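Local coordinates for protein sulfhydryl oxidase 1 (Homo sapiens, PDB 3LLK) that catalyses the oxidation of protein thiols to disulfides through a bound FAD, passing the electrons on to molecular oxygen, at residues A[71-76]-A[84-89]. Sequence-based numbering, arbitrary orientation.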
# COMPACT_ATOMS: atom_id res chain seq x y z
N GLU A 71 -11.81 -14.14 -7.73
CA GLU A 71 -12.92 -14.84 -8.37
C GLU A 71 -13.92 -15.42 -7.36
O GLU A 71 -15.13 -15.41 -7.59
CB GLU A 71 -12.39 -15.95 -9.29
CG GLU A 71 -11.72 -15.43 -10.54
CD GLU A 71 -12.56 -14.36 -11.24
OE1 GLU A 71 -13.76 -14.61 -11.48
OE2 GLU A 71 -12.02 -13.28 -11.54
N TRP A 72 -13.41 -15.92 -6.24
CA TRP A 72 -14.28 -16.45 -5.21
C TRP A 72 -15.20 -15.33 -4.71
O TRP A 72 -16.40 -15.54 -4.51
CB TRP A 72 -13.47 -17.00 -4.04
CG TRP A 72 -14.33 -17.56 -2.96
CD1 TRP A 72 -14.88 -18.81 -2.91
CD2 TRP A 72 -14.77 -16.88 -1.77
NE1 TRP A 72 -15.63 -18.95 -1.76
CE2 TRP A 72 -15.58 -17.78 -1.05
CE3 TRP A 72 -14.55 -15.60 -1.25
CZ2 TRP A 72 -16.18 -17.44 0.17
CZ3 TRP A 72 -15.15 -15.26 -0.03
CH2 TRP A 72 -15.95 -16.18 0.66
N LEU A 73 -14.63 -14.16 -4.49
CA LEU A 73 -15.39 -13.00 -4.01
C LEU A 73 -16.45 -12.59 -5.02
O LEU A 73 -17.60 -12.32 -4.65
CB LEU A 73 -14.46 -11.81 -3.75
CG LEU A 73 -13.63 -11.84 -2.48
CD1 LEU A 73 -12.64 -10.67 -2.47
CD2 LEU A 73 -14.55 -11.76 -1.27
N LYS A 74 -16.06 -12.54 -6.29
CA LYS A 74 -16.96 -12.16 -7.37
C LYS A 74 -18.16 -13.10 -7.46
O LYS A 74 -19.25 -12.68 -7.84
CB LYS A 74 -16.21 -12.13 -8.70
CG LYS A 74 -15.32 -10.91 -8.87
CD LYS A 74 -14.31 -11.07 -10.01
CE LYS A 74 -14.99 -11.28 -11.35
NZ LYS A 74 -14.00 -11.55 -12.43
N ARG A 75 -17.97 -14.36 -7.10
CA ARG A 75 -19.05 -15.33 -7.14
C ARG A 75 -20.05 -15.21 -5.99
O ARG A 75 -21.22 -15.54 -6.15
CB ARG A 75 -18.50 -16.76 -7.19
CG ARG A 75 -18.10 -17.19 -8.58
CD ARG A 75 -17.49 -18.57 -8.54
NE ARG A 75 -16.23 -18.56 -7.81
CZ ARG A 75 -15.61 -19.65 -7.39
NH1 ARG A 75 -16.14 -20.85 -7.62
NH2 ARG A 75 -14.46 -19.55 -6.74
N GLN A 76 -19.59 -14.76 -4.83
CA GLN A 76 -20.50 -14.61 -3.69
C GLN A 76 -21.54 -13.54 -4.03
O GLN A 76 -21.25 -12.34 -3.96
CB GLN A 76 -19.74 -14.19 -2.43
CG GLN A 76 -18.56 -15.09 -2.07
CD GLN A 76 -18.90 -16.56 -2.20
OE1 GLN A 76 -19.88 -17.04 -1.64
NE2 GLN A 76 -18.07 -17.29 -2.94
N SER A 84 -15.57 -15.90 8.91
CA SER A 84 -15.21 -17.32 9.04
C SER A 84 -15.29 -18.01 7.68
O SER A 84 -14.49 -18.89 7.37
CB SER A 84 -16.12 -18.02 10.07
OG SER A 84 -17.49 -17.84 9.78
N PHE A 85 -16.27 -17.60 6.87
CA PHE A 85 -16.46 -18.15 5.54
C PHE A 85 -15.32 -17.71 4.61
O PHE A 85 -14.88 -18.47 3.76
CB PHE A 85 -17.81 -17.67 4.99
CG PHE A 85 -18.25 -18.38 3.74
CD1 PHE A 85 -18.20 -19.77 3.66
CD2 PHE A 85 -18.75 -17.66 2.66
CE1 PHE A 85 -18.64 -20.44 2.51
CE2 PHE A 85 -19.19 -18.32 1.51
CZ PHE A 85 -19.14 -19.70 1.43
N PHE A 86 -14.86 -16.47 4.79
CA PHE A 86 -13.75 -15.94 3.99
C PHE A 86 -12.45 -16.64 4.41
O PHE A 86 -11.59 -16.92 3.58
CB PHE A 86 -13.63 -14.43 4.22
CG PHE A 86 -12.57 -13.75 3.38
CD1 PHE A 86 -12.69 -13.68 2.00
CD2 PHE A 86 -11.48 -13.13 3.99
CE1 PHE A 86 -11.75 -12.99 1.22
CE2 PHE A 86 -10.53 -12.43 3.22
CZ PHE A 86 -10.67 -12.36 1.84
N LYS A 87 -12.31 -16.93 5.71
CA LYS A 87 -11.12 -17.60 6.23
C LYS A 87 -10.99 -19.00 5.62
O LYS A 87 -9.88 -19.48 5.33
CB LYS A 87 -11.18 -17.74 7.75
CG LYS A 87 -10.09 -18.63 8.34
CD LYS A 87 -10.16 -18.66 9.86
CE LYS A 87 -9.15 -19.62 10.44
NZ LYS A 87 -9.40 -21.01 9.95
N THR A 88 -12.13 -19.66 5.46
CA THR A 88 -12.17 -20.99 4.88
C THR A 88 -11.70 -20.93 3.43
O THR A 88 -10.98 -21.82 2.98
CB THR A 88 -13.58 -21.59 4.96
OG1 THR A 88 -13.95 -21.74 6.34
CG2 THR A 88 -13.64 -22.95 4.29
N ALA A 89 -12.08 -19.87 2.72
CA ALA A 89 -11.69 -19.70 1.32
C ALA A 89 -10.18 -19.47 1.21
O ALA A 89 -9.53 -19.95 0.28
CB ALA A 89 -12.45 -18.53 0.70
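W72 meets F85, F86 and A89 where two consecutive, roughly antiparallel helices pack, 60-75 and 83-92, joined by a connection that carries strand 80-82. Segments 71-75 and 84-89 run at 143° to one another. Their axes come within 11.6 Å, and the indole contributes the largest share of the buried surface. CB of W72 points toward the other segment, and CG, anti to the backbone N (chi1 180°), carries the indole on to A89, F85 and F86.

The aromatic and apolar contacts carry the interface. A89 CB sits over the centre of one indole face in a CH-pi contact, 3.8 Å from the centroid of the six-membered ring. W72 CZ2 comes over a face of the F85 ring, 3.4 Å from F85 CE2; the two ring planes stand 58° apart. At the edge of the F86 ring, W72 CZ3 lies 3.6 Å from F86 CD1. L73 CD2 touches F86 CE1 farther along. An alanine in place of W72 would probably open a gap between the helices and leave F85 and F86 without their indole partner. F86 also reaches L27 of helix 16-30, and I81 touches W72.

The polar part belongs to Q76, just past the helix end. Its NE2 donates to W72 O (2.9 Å) and lies 3.1 Å above the opposite indole face from A89, offset toward the rim. Q76 OE1 meets the edge of the F85 ring, 3.5 Å from F85 CE2.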